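Local structure of imidazoleglycerol-phosphate dehydratase (Pyrococcus furiosus, 5DNL) at residues W55-R67 with L118-R131. The protein catalyses the dehydration of D-erythro-1-(imidazol-4-yl)glycerol 3-phosphate to 3-(imidazol-4-yl)-2-oxopropyl phosphate, the sixth step of histidine biosynthesis. Sequence-based numbering, arbitrary orientation.
With MN (manganese (II) ion), chain D; 5DL ([(2S)-2-hydroxy-3-(1H-1,2,4-triazol-1-yl)propyl]phosphonic acid), chain F.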
loop_
_atom_site.group_PDB
_atom_site.type_symbol
_atom_site.label_atom_id
_atom_site.label_comp_id
_atom_site.label_asym_id
_atom_site.label_seq_id
_atom_site.Cartn_x
_atom_site.Cartn_y
_atom_site.Cartn_z
ATOM N N TRP A 55 10.486 41.570 15.737
ATOM C CA TRP A 55 10.585 41.252 14.302
ATOM C C TRP A 55 9.385 41.779 13.506
ATOM O O TRP A 55 9.529 42.346 12.423
ATOM C CB TRP A 55 10.815 39.743 14.071
ATOM C CG TRP A 55 12.229 39.294 14.352
ATOM C CD1 TRP A 55 12.907 39.400 15.540
ATOM C CD2 TRP A 55 13.147 38.697 13.418
ATOM N NE1 TRP A 55 14.173 38.895 15.400
ATOM C CE2 TRP A 55 14.349 38.459 14.117
ATOM C CE3 TRP A 55 13.061 38.319 12.063
ATOM C CZ2 TRP A 55 15.457 37.876 13.511
ATOM C CZ3 TRP A 55 14.159 37.735 11.470
ATOM C CH2 TRP A 55 15.341 37.526 12.192
ATOM N N GLU A 56 8.191 41.545 14.035
ATOM C CA GLU A 56 6.969 42.009 13.387
ATOM C C GLU A 56 6.951 43.537 13.343
ATOM O O GLU A 56 6.656 44.113 12.294
ATOM C CB GLU A 56 5.760 41.491 14.163
ATOM C CG GLU A 56 4.446 42.068 13.685
ATOM C CD GLU A 56 3.243 41.331 14.221
ATOM O OE1 GLU A 56 3.413 40.383 15.023
ATOM O OE2 GLU A 56 2.122 41.731 13.858
ATOM N N ASP A 57 7.240 44.191 14.473
ATOM C CA ASP A 57 7.099 45.639 14.530
ATOM C C ASP A 57 8.189 46.376 13.739
ATOM O O ASP A 57 7.936 47.436 13.173
ATOM C CB ASP A 57 7.039 46.079 15.975
ATOM C CG ASP A 57 5.788 45.560 16.696
ATOM O OD1 ASP A 57 4.944 44.819 16.102
ATOM O OD2 ASP A 57 5.648 45.895 17.885
ATOM N N ILE A 58 9.371 45.776 13.662
ATOM C CA ILE A 58 10.413 46.219 12.730
ATOM C C ILE A 58 9.900 46.137 11.307
ATOM O O ILE A 58 10.057 47.076 10.507
ATOM C CB ILE A 58 11.717 45.403 12.931
ATOM C CG1 ILE A 58 12.469 45.880 14.184
ATOM C CG2 ILE A 58 12.610 45.417 11.691
ATOM C CD1 ILE A 58 13.275 47.155 14.017
ATOM N N GLY A 59 9.278 45.016 10.951
ATOM C CA GLY A 59 8.731 44.897 9.619
ATOM C C GLY A 59 7.703 45.984 9.330
ATOM O O GLY A 59 7.748 46.615 8.282
ATOM N N ILE A 60 6.775 46.190 10.265
ATOM C CA ILE A 60 5.747 47.221 10.092
ATOM C C ILE A 60 6.386 48.594 9.921
ATOM O O ILE A 60 6.009 49.321 8.997
ATOM C CB ILE A 60 4.761 47.253 11.263
ATOM C CG1 ILE A 60 3.940 45.943 11.358
ATOM C CG2 ILE A 60 3.829 48.454 11.146
ATOM C CD1 ILE A 60 3.159 45.772 12.651
ATOM N N THR A 61 7.304 48.936 10.818
ATOM C CA THR A 61 7.866 50.295 10.835
ATOM C C THR A 61 8.750 50.518 9.601
ATOM O O THR A 61 8.685 51.575 8.970
ATOM C CB THR A 61 8.647 50.548 12.134
ATOM O OG1 THR A 61 7.843 50.201 13.255
ATOM C CG2 THR A 61 9.043 52.038 12.260
ATOM N N LEU A 62 9.551 49.524 9.236
ATOM C CA LEU A 62 10.345 49.575 8.011
ATOM C C LEU A 62 9.431 49.729 6.791
ATOM O O LEU A 62 9.700 50.516 5.885
ATOM C CB LEU A 62 11.222 48.330 7.877
ATOM C CG LEU A 62 12.031 48.149 6.594
ATOM C CD1 LEU A 62 12.995 49.304 6.364
ATOM C CD2 LEU A 62 12.782 46.830 6.625
ATOM N N GLY A 63 8.344 48.957 6.738
ATOM C CA GLY A 63 7.388 49.100 5.651
ATOM C C GLY A 63 6.791 50.493 5.544
ATOM O O GLY A 63 6.669 51.037 4.450
ATOM N N GLU A 64 6.384 51.029 6.678
ATOM C CA GLU A 64 5.822 52.381 6.721
ATOM C C GLU A 64 6.863 53.393 6.269
ATOM O O GLU A 64 6.541 54.332 5.531
ATOM C CB GLU A 64 5.367 52.712 8.131
ATOM C CG GLU A 64 4.138 51.941 8.584
ATOM C CD GLU A 64 3.769 52.250 10.033
ATOM O OE1 GLU A 64 4.594 52.796 10.809
ATOM O OE2 GLU A 64 2.645 51.925 10.417
ATOM N N ALA A 65 8.111 53.181 6.670
ATOM C CA ALA A 65 9.211 54.091 6.288
ATOM C C ALA A 65 9.455 54.023 4.798
ATOM O O ALA A 65 9.614 55.060 4.130
ATOM C CB ALA A 65 10.474 53.807 7.061
ATOM N N LEU A 66 9.454 52.816 4.233
ATOM C CA LEU A 66 9.604 52.671 2.793
ATOM C C LEU A 66 8.444 53.316 2.037
ATOM O O LEU A 66 8.652 53.934 1.010
ATOM C CB LEU A 66 9.723 51.196 2.400
ATOM C CG LEU A 66 11.028 50.541 2.829
ATOM C CD1 LEU A 66 10.865 49.025 2.882
ATOM C CD2 LEU A 66 12.165 50.895 1.878
ATOM N N ARG A 67 7.234 53.147 2.538
ATOM C CA ARG A 67 6.057 53.727 1.921
ATOM C C ARG A 67 6.137 55.266 1.916
ATOM O O ARG A 67 5.903 55.882 0.878
ATOM C CB ARG A 67 4.787 53.220 2.605
ATOM C CG ARG A 67 3.501 53.936 2.228
ATOM C CD ARG A 67 3.182 53.889 0.764
ATOM N NE ARG A 67 2.782 52.547 0.340
ATOM C CZ ARG A 67 2.185 52.263 -0.812
ATOM N NH1 ARG A 67 1.825 51.012 -1.073
ATOM N NH2 ARG A 67 1.956 53.208 -1.721
ATOM N N LEU A 118 9.709 33.984 13.141
ATOM C CA LEU A 118 10.210 35.356 13.158
ATOM C C LEU A 118 10.361 35.896 11.742
ATOM O O LEU A 118 9.999 37.056 11.473
ATOM C CB LEU A 118 11.522 35.436 13.918
ATOM C CG LEU A 118 11.466 35.055 15.396
ATOM C CD1 LEU A 118 12.851 35.145 16.030
ATOM C CD2 LEU A 118 10.482 35.896 16.187
ATOM N N LEU A 119 10.857 35.070 10.822
ATOM C CA LEU A 119 10.930 35.481 9.416
ATOM C C LEU A 119 9.570 35.844 8.872
ATOM O O LEU A 119 9.374 36.914 8.285
ATOM C CB LEU A 119 11.571 34.410 8.546
ATOM C CG LEU A 119 11.537 34.681 7.046
ATOM C CD1 LEU A 119 12.370 35.901 6.676
ATOM C CD2 LEU A 119 12.039 33.448 6.309
ATOM N N LYS A 120 8.607 34.953 9.092
ATOM C CA LYS A 120 7.246 35.167 8.579
ATOM C C LYS A 120 6.625 36.424 9.175
ATOM O O LYS A 120 5.942 37.179 8.469
ATOM C CB LYS A 120 6.328 33.970 8.836
ATOM C CG LYS A 120 6.600 32.788 7.935
ATOM C CD LYS A 120 5.603 31.669 8.208
ATOM C CE LYS A 120 5.731 30.536 7.214
ATOM N NZ LYS A 120 4.788 29.442 7.574
ATOM N N GLU A 121 6.842 36.660 10.466
ATOM C CA GLU A 121 6.231 37.828 11.100
ATOM C C GLU A 121 6.885 39.137 10.648
ATOM O O GLU A 121 6.191 40.153 10.462
ATOM C CB GLU A 121 6.173 37.662 12.610
ATOM C CG GLU A 121 5.135 36.631 12.994
ATOM C CD GLU A 121 3.754 37.047 12.556
ATOM O OE1 GLU A 121 3.164 37.977 13.160
ATOM O OE2 GLU A 121 3.285 36.491 11.540
ATOM N N PHE A 122 8.189 39.123 10.419
ATOM C CA PHE A 122 8.828 40.289 9.814
ATOM C C PHE A 122 8.235 40.577 8.421
ATOM O O PHE A 122 7.904 41.726 8.094
ATOM C CB PHE A 122 10.351 40.090 9.702
ATOM C CG PHE A 122 11.020 41.109 8.803
ATOM C CD1 PHE A 122 11.352 42.363 9.286
ATOM C CD2 PHE A 122 11.266 40.825 7.475
ATOM C CE1 PHE A 122 11.924 43.321 8.452
ATOM C CE2 PHE A 122 11.844 41.766 6.646
ATOM C CZ PHE A 122 12.167 43.010 7.130
ATOM N N VAL A 123 8.112 39.542 7.590
ATOM C CA VAL A 123 7.640 39.705 6.212
ATOM C C VAL A 123 6.186 40.161 6.178
ATOM O O VAL A 123 5.822 41.069 5.404
ATOM C CB VAL A 123 7.864 38.437 5.358
ATOM C CG1 VAL A 123 7.298 38.626 3.967
ATOM C CG2 VAL A 123 9.358 38.121 5.260
ATOM N N TRP A 124 5.326 39.556 7.005
ATOM C CA TRP A 124 3.958 40.035 7.118
ATOM C C TRP A 124 3.881 41.465 7.615
ATOM O O TRP A 124 3.052 42.240 7.132
ATOM C CB TRP A 124 3.094 39.129 8.011
ATOM C CG TRP A 124 2.307 38.111 7.263
ATOM C CD1 TRP A 124 2.505 36.755 7.261
ATOM C CD2 TRP A 124 1.190 38.359 6.416
ATOM N NE1 TRP A 124 1.550 36.148 6.469
ATOM C CE2 TRP A 124 0.732 37.108 5.948
ATOM C CE3 TRP A 124 0.518 39.510 6.021
ATOM C CZ2 TRP A 124 -0.365 36.993 5.080
ATOM C CZ3 TRP A 124 -0.579 39.380 5.173
ATOM C CH2 TRP A 124 -1.001 38.137 4.725
ATOM N N GLY A 125 4.740 41.815 8.567
ATOM C CA GLY A 125 4.788 43.185 9.076
ATOM C C GLY A 125 5.159 44.151 7.955
ATOM O O GLY A 125 4.503 45.198 7.769
ATOM N N LEU A 126 6.197 43.790 7.206
ATOM C CA LEU A 126 6.631 44.576 6.070
ATOM C C LEU A 126 5.541 44.709 5.005
ATOM O O LEU A 126 5.274 45.806 4.487
ATOM C CB LEU A 126 7.897 43.934 5.486
ATOM C CG LEU A 126 8.550 44.572 4.271
ATOM C CD1 LEU A 126 9.012 45.970 4.636
ATOM C CD2 LEU A 126 9.716 43.744 3.747
ATOM N N ALA A 127 4.866 43.607 4.693
ATOM C CA ALA A 127 3.787 43.647 3.725
ATOM C C ALA A 127 2.666 44.575 4.164
ATOM O O ALA A 127 2.087 45.300 3.328
ATOM C CB ALA A 127 3.234 42.251 3.461
ATOM N N ARG A 128 2.324 44.523 5.449
ATOM C CA ARG A 128 1.275 45.382 5.995
ATOM C C ARG A 128 1.674 46.853 6.117
ATOM O O ARG A 128 0.847 47.726 5.852
ATOM C CB ARG A 128 0.773 44.823 7.326
ATOM C CG ARG A 128 -0.008 43.522 7.179
ATOM C CD ARG A 128 -0.271 42.889 8.512
ATOM N NE ARG A 128 -1.061 41.663 8.353
ATOM C CZ ARG A 128 -0.821 40.516 8.964
ATOM N NH1 ARG A 128 0.148 40.394 9.867
ATOM N NH2 ARG A 128 -1.575 39.467 8.657
ATOM N N GLY A 129 2.928 47.122 6.473
ATOM C CA GLY A 129 3.391 48.526 6.630
ATOM C C GLY A 129 3.611 49.219 5.308
ATOM O O GLY A 129 3.241 50.396 5.143
ATOM N N LEU A 130 4.207 48.506 4.361
ATOM C CA LEU A 130 4.418 49.022 2.999
ATOM C C LEU A 130 3.143 48.992 2.169
ATOM O O LEU A 130 2.959 49.855 1.291
ATOM C CB LEU A 130 5.553 48.261 2.314
ATOM C CG LEU A 130 5.915 48.598 0.874
ATOM C CD1 LEU A 130 6.293 50.081 0.759
ATOM C CD2 LEU A 130 6.997 47.664 0.370
ATOM N N ARG A 131 2.265 48.029 2.478
ATOM C CA ARG A 131 1.030 47.709 1.735
ATOM C C ARG A 131 1.408 47.117 0.382
ATOM O O ARG A 131 1.323 47.761 -0.675
ATOM C CB ARG A 131 0.032 48.876 1.651
ATOM C CG ARG A 131 -0.180 49.542 3.003
ATOM C CD ARG A 131 -1.289 50.581 3.012
ATOM N NE ARG A 131 -1.206 51.564 1.939
ATOM C CZ ARG A 131 -0.600 52.751 1.983
ATOM N NH1 ARG A 131 0.046 53.175 3.058
ATOM N NH2 ARG A 131 -0.645 53.529 0.912
HETATM MN MN MN D . 2.480 38.409 15.183
HETATM N N1 5DL F . 1.586 39.038 19.494
HETATM C C3 5DL F . 0.579 39.628 17.572
HETATM N N2 5DL F . 0.505 39.648 18.907
HETATM C C8 5DL F . -1.505 41.971 21.201
HETATM C C7 5DL F . -0.244 41.412 20.539
HETATM C C6 5DL F . -0.610 40.243 19.636
HETATM C C5 5DL F . 2.315 38.655 18.441
HETATM O O10 5DL F . -2.163 43.370 19.010
HETATM P P9 5DL F . -2.808 42.554 20.080
HETATM O O11 5DL F . -3.786 43.325 20.934
HETATM O O12 5DL F . -3.527 41.351 19.489
HETATM O O13 5DL F . 0.704 40.968 21.521
HETATM N N4 5DL F . 1.747 38.990 17.260
HETATM O O HOH W 1 1.721 42.378 11.187
HETATM O O HOH W 2 0.732 39.581 14.531
#
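Glu-56 and Glu-121 meet at a manganese ion, each binding it through OE1 at 2.2 Å. They stand on a glycine-mediated helix pair. The side chains lie side by side, pointing the same way, their carboxylate planes nearly perpendicular (88°). His-52, His-146 of a second subunit, a water and triazole N4 of the inhibitor complete the site. The second oxygen of Glu-56, OE2, accepts from that water and from another that reaches Arg-128 NH1.

Segments 55-67 and 118-130 run in the same sense and cross at -28°, their axes 6.5 Å apart at closest approach. Gly-59 and Gly-63 face Gly-125 and Gly-129, where a CB would clash with the opposite backbone. The close fit allows CA-H...O contacts, such as Leu-126 CA to Gly-59 O at 3.2 Å.

Knobs-into-holes packing lines one flank. Phe-122 sits among Trp-55, Ile-58, Gly-59 and Leu-62. With CG anti to the backbone N (chi1 167°), its ring reaches Gly-59 CA, and Ile-58 CG2 and Leu-62 CD2 touch its edge. Leu-126 fills the next hole. Leu-118 CB lies over one face of the Trp-55 indole, 3.7 Å from CD2; Asp-24 holds Trp-55 NE1.

At the C-terminal end of helix 116-130, Arg-67 bends at chi2 and chi3 and stacks flat on the Arg-131 guanidinium. Asn-97 OD1 accepts from Arg-131 NE. A leucine in place of Arg-67 would probably leave the Leu-130 carbonyl without its side-chain donors and Arg-131 without its stacking partner. Arg-67 grips Leu-130 O side-on, with NE and NH1 each 2.9 Å from that single oxygen, which lies in the guanidinium plane.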